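Local coordinates for structural protein ORF273 (Acidianus two-tailed virus, PDB 4ART), which is a thermo- and acid-stable virion structural protein of an archaeal virus, with a new fold and no established role in the particle, at residues Y58-R63 against N85-F90; L137-H142 against V157-I162; E176-N181 against N192-I197. One frame throughout, in Å; residues are numbered along the deposited sequence.

Overall arrangement
Contacts 1 and 2 belong to one mixed beta sheet and share an interface, their centres about 10 Å apart. Strand 87-96, which pairs with 58-62 in contact 1, runs parallel to 139-146, the first strand of contact 2; Y88 O lies 2.8 Å from K138 N and F90 O 2.7 Å from I141 N, both probable hydrogen bonds. Contact 3 stands apart among helices, about 26 Å from contact 1 and 23 Å from contact 2 between centres, with nearest atoms about 13 and 12 Å away. Helix 113-123 touches F90, L137 and I162 as well as L179 and I194. A glycerol, probably from the crystallisation liquor, lies near Y58.

Contact 1 (Y58-R63 against N85-F90); sequences YYYILR and NDIYAF
Four backbone hydrogen bonds join 58-63 to 85-90, and three of them, all at I61, form a classic beta bulge. I61 N gives a nearly straight bond to A89 O (2.8 Å, 170° at the hydrogen), while I61 O receives two donors, Y88 N at 2.8 Å and A89 N at 3.0 Å. Y88 and A89 thus both face I61, and the antiparallel register slips by one before L62 pairs with I87. Beyond the bulge R63 N reaches D86 O almost along its C=O axis, but the bond is bent at the hydrogen (138°).

Aromatic and aliphatic contacts occupy the face carrying Y60 and F90. I87 CD1 stands over the centre of the Y60 ring, a CH-pi contact 3.7 Å from the centroid, and its CG2 touches Y60 CD1. The F90 ring, with CG anti to the backbone N, meets Y60 CE1 with its CD1 at 3.5 Å; on its far end CZ meets Y58 CD1. Both aromatic pairs meet rim to rim, without stacking. On the other face the CB atoms of I61 and A89 pack together.

The charged contact is a cation-pi stack. Bent at chi2, the R63 chain lays CD and then its guanidinium over one face of Y88, with CZ 4.4 Å from the ring centroid and the planes only 13° apart.

Within the fold, strand 58-62 lies between strands 67-69 and 87-96. Helix 23-44 packs on I61 through L31, I34 and V35; on the opposite face helix 70-78 supplies Y73 beside the Y60 ring and D74, which hydrogen-bonds Y60 OH, while F119 of helix 113-123 meets F90 edge-to-face.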
loop_
_atom_site.group_PDB
_atom_site.type_symbol
_atom_site.label_atom_id
_atom_site.label_comp_id
_atom_site.label_asym_id
_atom_site.label_seq_id
_atom_site.Cartn_x
_atom_site.Cartn_y
_atom_site.Cartn_z
ATOM N N TYR A 58 0.309 10.835 10.021
ATOM C CA TYR A 58 -0.589 11.783 9.370
ATOM C C TYR A 58 -0.703 13.079 10.140
ATOM O O TYR A 58 -0.822 13.058 11.366
ATOM C CB TYR A 58 -1.973 11.159 9.111
ATOM C CG TYR A 58 -1.919 9.906 8.263
ATOM C CD1 TYR A 58 -1.807 9.983 6.880
ATOM C CD2 TYR A 58 -1.939 8.643 8.847
ATOM C CE1 TYR A 58 -1.726 8.835 6.096
ATOM C CE2 TYR A 58 -1.859 7.484 8.071
ATOM C CZ TYR A 58 -1.766 7.585 6.695
ATOM O OH TYR A 58 -1.680 6.450 5.926
ATOM N N TYR A 59 -0.653 14.205 9.420
ATOM C CA TYR A 59 -0.741 15.518 10.039
ATOM C C TYR A 59 -1.566 16.477 9.225
ATOM O O TYR A 59 -1.695 16.319 8.012
ATOM C CB TYR A 59 0.644 16.169 10.152
ATOM C CG TYR A 59 1.678 15.404 10.929
ATOM C CD1 TYR A 59 1.871 15.640 12.288
ATOM C CD2 TYR A 59 2.560 14.538 10.286
ATOM C CE1 TYR A 59 2.853 14.965 13.002
ATOM C CE2 TYR A 59 3.542 13.855 10.992
ATOM C CZ TYR A 59 3.692 14.085 12.343
ATOM O OH TYR A 59 4.675 13.437 13.018
ATOM N N TYR A 60 -2.044 17.539 9.887
ATOM C CA TYR A 60 -2.659 18.659 9.200
ATOM C C TYR A 60 -1.801 19.901 9.451
ATOM O O TYR A 60 -1.286 20.090 10.552
ATOM C CB TYR A 60 -4.071 18.942 9.704
ATOM C CG TYR A 60 -5.080 17.822 9.522
ATOM C CD1 TYR A 60 -5.273 17.225 8.282
ATOM C CD2 TYR A 60 -5.935 17.459 10.556
ATOM C CE1 TYR A 60 -6.246 16.235 8.099
ATOM C CE2 TYR A 60 -6.916 16.488 10.380
ATOM C CZ TYR A 60 -7.055 15.861 9.156
ATOM O OH TYR A 60 -8.015 14.886 9.003
ATOM N N ILE A 61 -1.656 20.740 8.440
ATOM C CA ILE A 61 -0.998 22.025 8.575
ATOM C C ILE A 61 -2.116 23.028 8.399
ATOM O O ILE A 61 -2.880 22.958 7.425
ATOM C CB ILE A 61 0.230 22.297 7.648
ATOM C CG1 ILE A 61 1.287 21.183 7.793
ATOM C CG2 ILE A 61 0.859 23.675 7.953
ATOM C CD1 ILE A 61 2.482 21.268 6.826
ATOM N N LEU A 62 -2.247 23.913 9.390
ATOM C CA LEU A 62 -3.267 24.938 9.407
ATOM C C LEU A 62 -2.800 26.138 8.619
ATOM O O LEU A 62 -1.614 26.240 8.259
ATOM C CB LEU A 62 -3.689 25.300 10.852
ATOM C CG LEU A 62 -4.456 24.227 11.650
ATOM C CD1 LEU A 62 -5.153 24.825 12.849
ATOM C CD2 LEU A 62 -5.283 23.276 10.792
ATOM N N ARG A 63 -3.740 27.019 8.287
ATOM C CA ARG A 63 -3.485 28.188 7.459
ATOM C C ARG A 63 -2.470 29.144 8.161
ATOM O O ARG A 63 -1.734 29.840 7.486
ATOM C CB ARG A 63 -4.858 28.833 7.110
ATOM C CG ARG A 63 -4.879 29.828 5.962
ATOM C CD ARG A 63 -4.686 29.259 4.569
ATOM N NE ARG A 63 -4.461 30.321 3.580
ATOM C CZ ARG A 63 -3.293 30.921 3.355
ATOM N NH1 ARG A 63 -2.211 30.572 4.049
ATOM N NH2 ARG A 63 -3.196 31.882 2.443
ATOM N N ASN A 85 -12.186 23.631 8.712
ATOM C CA ASN A 85 -12.048 24.745 7.767
ATOM C C ASN A 85 -10.663 25.372 7.800
ATOM O O ASN A 85 -10.237 25.947 6.811
ATOM C CB ASN A 85 -13.135 25.804 7.989
ATOM C CG ASN A 85 -14.536 25.260 7.855
ATOM O OD1 ASN A 85 -14.860 24.491 6.941
ATOM N ND2 ASN A 85 -15.404 25.632 8.785
ATOM N N ASP A 86 -9.948 25.202 8.913
ATOM C CA ASP A 86 -8.589 25.723 9.112
ATOM C C ASP A 86 -7.482 24.880 8.473
ATOM O O ASP A 86 -6.342 25.330 8.404
ATOM C CB ASP A 86 -8.337 25.913 10.624
ATOM C CG ASP A 86 -9.182 26.995 11.272
ATOM O OD1 ASP A 86 -9.403 28.051 10.625
ATOM O OD2 ASP A 86 -9.592 26.807 12.429
ATOM N N ILE A 87 -7.800 23.643 8.041
ATOM C CA ILE A 87 -6.830 22.736 7.419
ATOM C C ILE A 87 -6.414 23.270 6.049
ATOM O O ILE A 87 -7.264 23.465 5.173
ATOM C CB ILE A 87 -7.350 21.274 7.365
ATOM C CG1 ILE A 87 -7.622 20.747 8.781
ATOM C CG2 ILE A 87 -6.349 20.359 6.597
ATOM C CD1 ILE A 87 -8.516 19.559 8.859
ATOM N N TYR A 88 -5.108 23.493 5.874
ATOM C CA TYR A 88 -4.510 24.035 4.653
ATOM C C TYR A 88 -3.740 22.954 3.856
ATOM O O TYR A 88 -3.734 22.975 2.618
ATOM C CB TYR A 88 -3.566 25.176 5.044
ATOM C CG TYR A 88 -2.923 25.915 3.894
ATOM C CD1 TYR A 88 -3.695 26.464 2.876
ATOM C CD2 TYR A 88 -1.549 26.141 3.866
ATOM C CE1 TYR A 88 -3.114 27.214 1.851
ATOM C CE2 TYR A 88 -0.956 26.894 2.843
ATOM C CZ TYR A 88 -1.746 27.426 1.841
ATOM O OH TYR A 88 -1.182 28.158 0.832
ATOM N N ALA A 89 -3.079 22.031 4.571
ATOM C CA ALA A 89 -2.296 20.947 3.976
ATOM C C ALA A 89 -2.451 19.675 4.773
ATOM O O ALA A 89 -2.553 19.714 6.007
ATOM C CB ALA A 89 -0.818 21.334 3.888
ATOM N N PHE A 90 -2.488 18.541 4.059
ATOM C CA PHE A 90 -2.564 17.196 4.640
ATOM C C PHE A 90 -1.197 16.548 4.423
ATOM O O PHE A 90 -0.660 16.620 3.332
ATOM C CB PHE A 90 -3.680 16.382 3.975
ATOM C CG PHE A 90 -3.775 14.946 4.424
ATOM C CD1 PHE A 90 -4.240 14.626 5.693
ATOM C CD2 PHE A 90 -3.409 13.913 3.577
ATOM C CE1 PHE A 90 -4.335 13.294 6.106
ATOM C CE2 PHE A 90 -3.500 12.586 3.986
ATOM C CZ PHE A 90 -3.986 12.274 5.241
#

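Contact 2 (L137-H142 against V157-I162); sequences LKYYIH and VNIYDI
D161 OD2 is held by two waters: water 1 donates at 2.5 Å and also accepts from K138 NZ, whereas water 2 donates at 3.3 Å and is hydrogen-bonded to Y139 OH. K138 NZ and D161 OD2, 4.2 Å apart, are too distant for direct pairing; water 1 bridges the two charges, an arrangement that would be expected to stabilise the carboxylate. The second oxygen, D161 OD1, caps S164 N at the start of helix 162-168.

The backbone belongs to the antiparallel beta hairpin of strands 139-146 and 154-161. Reciprocal bonds link Y140 with Y160 and H142 with N158, all within 17° of straight at the hydrogen; I162 N extends the pairing to K138 O at 3.0 Å (172°).

On one face, I159 sends CG2 obliquely to Y139 CD1 at 3.4 Å and lays CG1 alongside I141 CG1, while I141 CG2 meets V157 CG1. Helix 23-44 packs there through E28 and L31. On the opposite face, Y160 CD1 reaches the edge of the Y140 ring at CD2, 3.6 Å away, the rings inclined at 40°. Y140 OH is bonded to E92 and H142 NE2 to D94, both on neighbouring strand 87-96.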
loop_
_atom_site.group_PDB
_atom_site.type_symbol
_atom_site.label_atom_id
_atom_site.label_comp_id
_atom_site.label_asym_id
_atom_site.label_seq_id
_atom_site.Cartn_x
_atom_site.Cartn_y
_atom_site.Cartn_z
ATOM N N LEU A 137 -8.416 23.037 1.880
ATOM C CA LEU A 137 -7.198 22.273 1.695
ATOM C C LEU A 137 -6.592 22.619 0.336
ATOM O O LEU A 137 -7.258 22.498 -0.692
ATOM C CB LEU A 137 -7.598 20.806 1.752
ATOM C CG LEU A 137 -6.530 19.776 1.928
ATOM C CD1 LEU A 137 -5.699 20.013 3.128
ATOM C CD2 LEU A 137 -7.156 18.493 2.138
ATOM N N LYS A 138 -5.343 23.082 0.329
ATOM C CA LYS A 138 -4.676 23.441 -0.928
ATOM C C LYS A 138 -3.614 22.400 -1.304
ATOM O O LYS A 138 -3.447 22.090 -2.485
ATOM C CB LYS A 138 -4.052 24.835 -0.823
ATOM C CG LYS A 138 -3.548 25.406 -2.157
ATOM C CD LYS A 138 -3.027 26.814 -1.990
ATOM C CE LYS A 138 -2.382 27.377 -3.229
ATOM N NZ LYS A 138 -3.396 27.910 -4.178
ATOM N N TYR A 139 -2.901 21.854 -0.302
ATOM C CA TYR A 139 -1.790 20.949 -0.556
ATOM C C TYR A 139 -1.864 19.585 0.043
ATOM O O TYR A 139 -2.387 19.386 1.140
ATOM C CB TYR A 139 -0.469 21.598 -0.105
ATOM C CG TYR A 139 -0.098 22.863 -0.858
ATOM C CD1 TYR A 139 0.524 22.800 -2.095
ATOM C CD2 TYR A 139 -0.303 24.121 -0.291
ATOM C CE1 TYR A 139 0.910 23.960 -2.772
ATOM C CE2 TYR A 139 0.068 25.291 -0.961
ATOM C CZ TYR A 139 0.670 25.205 -2.206
ATOM O OH TYR A 139 1.041 26.340 -2.901
ATOM N N TYR A 140 -1.304 18.632 -0.702
ATOM C CA TYR A 140 -1.102 17.279 -0.242
ATOM C C TYR A 140 0.414 17.113 -0.120
ATOM O O TYR A 140 1.146 17.379 -1.073
ATOM C CB TYR A 140 -1.720 16.211 -1.176
ATOM C CG TYR A 140 -1.219 14.819 -0.819
ATOM C CD1 TYR A 140 -1.778 14.104 0.224
ATOM C CD2 TYR A 140 -0.107 14.270 -1.458
ATOM C CE1 TYR A 140 -1.268 12.858 0.604
ATOM C CE2 TYR A 140 0.427 13.044 -1.072
ATOM C CZ TYR A 140 -0.164 12.331 -0.054
ATOM O OH TYR A 140 0.369 11.098 0.244
ATOM N N ILE A 141 0.880 16.699 1.064
ATOM C CA ILE A 141 2.326 16.556 1.305
ATOM C C ILE A 141 2.679 15.111 1.638
ATOM O O ILE A 141 2.086 14.507 2.524
ATOM C CB ILE A 141 2.837 17.550 2.399
ATOM C CG1 ILE A 141 2.447 19.000 2.061
ATOM C CG2 ILE A 141 4.335 17.401 2.631
ATOM C CD1 ILE A 141 2.849 20.067 3.133
ATOM N N HIS A 142 3.651 14.575 0.919
ATOM C CA HIS A 142 4.162 13.242 1.162
ATOM C C HIS A 142 5.580 13.375 1.646
ATOM O O HIS A 142 6.426 13.881 0.906
ATOM C CB HIS A 142 4.083 12.369 -0.101
ATOM C CG HIS A 142 4.431 10.914 0.153
ATOM N ND1 HIS A 142 4.842 10.100 -0.867
ATOM C CD2 HIS A 142 4.362 10.163 1.293
ATOM C CE1 HIS A 142 5.051 8.900 -0.331
ATOM N NE2 HIS A 142 4.783 8.882 0.961
ATOM N N VAL A 157 10.592 15.710 1.287
ATOM C CA VAL A 157 9.254 16.266 1.439
ATOM C C VAL A 157 8.800 16.637 0.015
ATOM O O VAL A 157 9.472 17.432 -0.652
ATOM C CB VAL A 157 9.247 17.506 2.375
ATOM C CG1 VAL A 157 7.829 18.050 2.555
ATOM C CG2 VAL A 157 9.913 17.229 3.725
ATOM N N ASN A 158 7.672 16.062 -0.425
ATOM C CA ASN A 158 7.044 16.297 -1.742
ATOM C C ASN A 158 5.721 17.017 -1.564
ATOM O O ASN A 158 4.823 16.480 -0.940
ATOM C CB ASN A 158 6.814 14.955 -2.484
ATOM C CG ASN A 158 8.106 14.324 -2.940
ATOM O OD1 ASN A 158 8.973 14.980 -3.463
ATOM N ND2 ASN A 158 8.432 13.152 -2.443
ATOM N N ILE A 159 5.600 18.221 -2.136
ATOM C CA ILE A 159 4.407 19.048 -2.033
ATOM C C ILE A 159 3.637 19.091 -3.342
ATOM O O ILE A 159 4.134 19.583 -4.353
ATOM C CB ILE A 159 4.766 20.449 -1.473
ATOM C CG1 ILE A 159 5.493 20.319 -0.109
ATOM C CG2 ILE A 159 3.523 21.282 -1.359
ATOM C CD1 ILE A 159 6.220 21.505 0.302
ATOM N N TYR A 160 2.383 18.629 -3.301
ATOM C CA TYR A 160 1.501 18.595 -4.476
ATOM C C TYR A 160 0.370 19.571 -4.270
ATOM O O TYR A 160 -0.234 19.599 -3.205
ATOM C CB TYR A 160 0.890 17.178 -4.645
ATOM C CG TYR A 160 1.904 16.063 -4.813
ATOM C CD1 TYR A 160 2.470 15.435 -3.708
ATOM C CD2 TYR A 160 2.331 15.664 -6.083
ATOM C CE1 TYR A 160 3.430 14.438 -3.858
ATOM C CE2 TYR A 160 3.270 14.654 -6.244
ATOM C CZ TYR A 160 3.828 14.053 -5.131
ATOM O OH TYR A 160 4.727 13.035 -5.304
ATOM N N ASP A 161 0.040 20.307 -5.308
ATOM C CA ASP A 161 -1.104 21.216 -5.351
ATOM C C ASP A 161 -2.282 20.305 -5.702
ATOM O O ASP A 161 -2.260 19.671 -6.754
ATOM C CB ASP A 161 -0.906 22.290 -6.451
ATOM C CG ASP A 161 -2.087 23.244 -6.566
ATOM O OD1 ASP A 161 -3.026 22.939 -7.305
ATOM O OD2 ASP A 161 -2.094 24.257 -5.876
ATOM N N ILE A 162 -3.295 20.235 -4.836
ATOM C CA ILE A 162 -4.446 19.342 -5.014
ATOM C C ILE A 162 -5.245 19.603 -6.300
ATOM O O ILE A 162 -5.574 18.650 -6.990
ATOM C CB ILE A 162 -5.320 19.248 -3.705
ATOM C CG1 ILE A 162 -4.485 18.605 -2.553
ATOM C CG2 ILE A 162 -6.653 18.490 -3.953
ATOM C CD1 ILE A 162 -5.049 18.716 -1.199
HETATM O O HOH W 1 -4.187 25.604 -5.512
HETATM O O HOH W 2 0.807 25.789 -5.559
HETATM O O HOH W 3 6.230 11.786 -3.349
#

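Contact 3 (E176-N181 against N192-I197); sequences EQKLGN and NDIERI
The tight part of this helix-helix contact is a single aliphatic meeting: I194 CD1 meets L179 chiefly at CD1, 3.6 Å away, with L179 CG and CD2 within 4.0 Å. The two side chains cross at about a right angle. In I194, CG1 anti to the carbonyl carbon (chi1 -61°) and an extended chi2 together bring CD1 to L179. From helix 113-123, L117 backs I194 and L121 backs L179, making a three-helix apolar junction.

Helices 171-179 and 188-201 come together at this outlying corner of the chain. The first ends at L179; G180, with positive phi (96°), leads the chain out, its N still bonding E176 O at 3.0 Å.

At exposed K178 the packing loosens. Bent at chi2 (86°), its chain slides K178 CB past I194 CG1 at 4.1 Å and crosses D193, with K178 CE 4.0 Å from D193 CB. K178 NZ ends 4.0 Å from I197 CD1, but 4.8 Å from D193 OD2: opposite charges without a salt bridge. D193 OD1 has a long salt bridge of 3.7 Å to R196 NH1, one turn along; R196 NE pairs with E201, and R196 packs on E212 of the second subunit.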
loop_
_atom_site.group_PDB
_atom_site.type_symbol
_atom_site.label_atom_id
_atom_site.label_comp_id
_atom_site.label_asym_id
_atom_site.label_seq_id
_atom_site.Cartn_x
_atom_site.Cartn_y
_atom_site.Cartn_z
ATOM N N GLU A 176 -17.998 16.096 -13.276
ATOM C CA GLU A 176 -19.002 16.846 -14.045
ATOM C C GLU A 176 -19.908 15.915 -14.844
ATOM O O GLU A 176 -21.128 16.054 -14.773
ATOM C CB GLU A 176 -18.353 17.895 -14.951
ATOM C CG GLU A 176 -19.282 19.051 -15.281
ATOM C CD GLU A 176 -18.605 20.285 -15.851
ATOM O OE1 GLU A 176 -17.455 20.580 -15.447
ATOM O OE2 GLU A 176 -19.260 21.001 -16.642
ATOM N N GLN A 177 -19.317 14.935 -15.546
ATOM C CA GLN A 177 -20.056 13.956 -16.332
ATOM C C GLN A 177 -20.997 13.111 -15.456
ATOM O O GLN A 177 -22.141 12.871 -15.829
ATOM C CB GLN A 177 -19.067 13.049 -17.090
ATOM C CG GLN A 177 -19.709 12.199 -18.190
ATOM C CD GLN A 177 -20.149 13.022 -19.392
ATOM O OE1 GLN A 177 -19.657 14.136 -19.650
ATOM N NE2 GLN A 177 -21.097 12.489 -20.149
ATOM N N LYS A 178 -20.529 12.701 -14.271
ATOM C CA LYS A 178 -21.300 11.855 -13.357
ATOM C C LYS A 178 -22.256 12.591 -12.401
ATOM O O LYS A 178 -23.353 12.099 -12.159
ATOM C CB LYS A 178 -20.364 10.902 -12.588
ATOM C CG LYS A 178 -21.039 9.608 -12.101
ATOM C CD LYS A 178 -21.045 8.498 -13.164
ATOM C CE LYS A 178 -21.513 7.182 -12.591
ATOM N NZ LYS A 178 -21.019 6.036 -13.399
ATOM N N LEU A 179 -21.851 13.745 -11.853
ATOM C CA LEU A 179 -22.660 14.459 -10.849
ATOM C C LEU A 179 -23.279 15.762 -11.285
ATOM O O LEU A 179 -24.216 16.222 -10.647
ATOM C CB LEU A 179 -21.821 14.735 -9.577
ATOM C CG LEU A 179 -21.055 13.581 -8.947
ATOM C CD1 LEU A 179 -20.172 14.095 -7.813
ATOM C CD2 LEU A 179 -21.991 12.521 -8.424
ATOM N N GLY A 180 -22.696 16.399 -12.281
ATOM C CA GLY A 180 -23.124 17.721 -12.709
ATOM C C GLY A 180 -22.273 18.804 -12.074
ATOM O O GLY A 180 -21.271 18.505 -11.420
ATOM N N ASN A 181 -22.571 20.067 -12.384
ATOM C CA ASN A 181 -21.767 21.172 -11.864
ATOM C C ASN A 181 -22.238 21.680 -10.500
ATOM O O ASN A 181 -21.431 22.214 -9.738
ATOM C CB ASN A 181 -21.595 22.304 -12.906
ATOM C CG ASN A 181 -20.150 22.681 -13.219
ATOM O OD1 ASN A 181 -19.206 21.882 -13.079
ATOM N ND2 ASN A 181 -19.944 23.917 -13.681
ATOM N N ASN A 192 -17.619 5.882 -4.992
ATOM C CA ASN A 192 -17.014 4.653 -5.504
ATOM C C ASN A 192 -17.045 4.546 -7.024
ATOM O O ASN A 192 -16.037 4.147 -7.618
ATOM C CB ASN A 192 -17.613 3.418 -4.810
ATOM C CG ASN A 192 -17.254 3.321 -3.344
ATOM O OD1 ASN A 192 -16.224 3.845 -2.879
ATOM N ND2 ASN A 192 -18.100 2.648 -2.585
ATOM N N ASP A 193 -18.191 4.899 -7.643
ATOM C CA ASP A 193 -18.382 4.891 -9.101
ATOM C C ASP A 193 -17.400 5.825 -9.763
ATOM O O ASP A 193 -16.789 5.437 -10.761
ATOM C CB ASP A 193 -19.827 5.279 -9.510
ATOM C CG ASP A 193 -20.884 4.260 -9.145
ATOM O OD1 ASP A 193 -20.551 3.054 -9.090
ATOM O OD2 ASP A 193 -22.056 4.667 -8.940
ATOM N N ILE A 194 -17.207 7.038 -9.191
ATOM C CA ILE A 194 -16.250 8.009 -9.719
ATOM C C ILE A 194 -14.823 7.482 -9.551
ATOM O O ILE A 194 -14.053 7.485 -10.511
ATOM C CB ILE A 194 -16.436 9.443 -9.137
ATOM C CG1 ILE A 194 -17.829 9.991 -9.491
ATOM C CG2 ILE A 194 -15.312 10.424 -9.616
ATOM C CD1 ILE A 194 -18.250 11.093 -8.570
ATOM N N GLU A 195 -14.496 7.006 -8.346
ATOM C CA GLU A 195 -13.186 6.456 -8.023
ATOM C C GLU A 195 -12.753 5.346 -9.016
ATOM O O GLU A 195 -11.613 5.349 -9.500
ATOM C CB GLU A 195 -13.186 5.964 -6.557
ATOM C CG GLU A 195 -11.848 5.389 -6.182
ATOM C CD GLU A 195 -11.318 5.686 -4.808
ATOM O OE1 GLU A 195 -11.965 5.305 -3.815
ATOM O OE2 GLU A 195 -10.108 5.977 -4.753
ATOM N N ARG A 196 -13.670 4.421 -9.329
ATOM C CA ARG A 196 -13.440 3.314 -10.261
ATOM C C ARG A 196 -13.032 3.815 -11.667
ATOM O O ARG A 196 -12.088 3.281 -12.262
ATOM C CB ARG A 196 -14.703 2.421 -10.321
ATOM C CG ARG A 196 -14.572 1.192 -11.217
ATOM C CD ARG A 196 -15.930 0.609 -11.582
ATOM N NE ARG A 196 -16.460 1.244 -12.796
ATOM C CZ ARG A 196 -17.431 2.159 -12.829
ATOM N NH1 ARG A 196 -18.040 2.530 -11.709
ATOM N NH2 ARG A 196 -17.816 2.688 -13.985
ATOM N N ILE A 197 -13.763 4.809 -12.215
ATOM C CA ILE A 197 -13.463 5.420 -13.526
ATOM C C ILE A 197 -12.058 6.069 -13.547
ATOM O O ILE A 197 -11.303 5.850 -14.498
ATOM C CB ILE A 197 -14.547 6.456 -13.945
ATOM C CG1 ILE A 197 -15.953 5.779 -14.044
ATOM C CG2 ILE A 197 -14.161 7.157 -15.286
ATOM C CD1 ILE A 197 -17.174 6.774 -14.289
#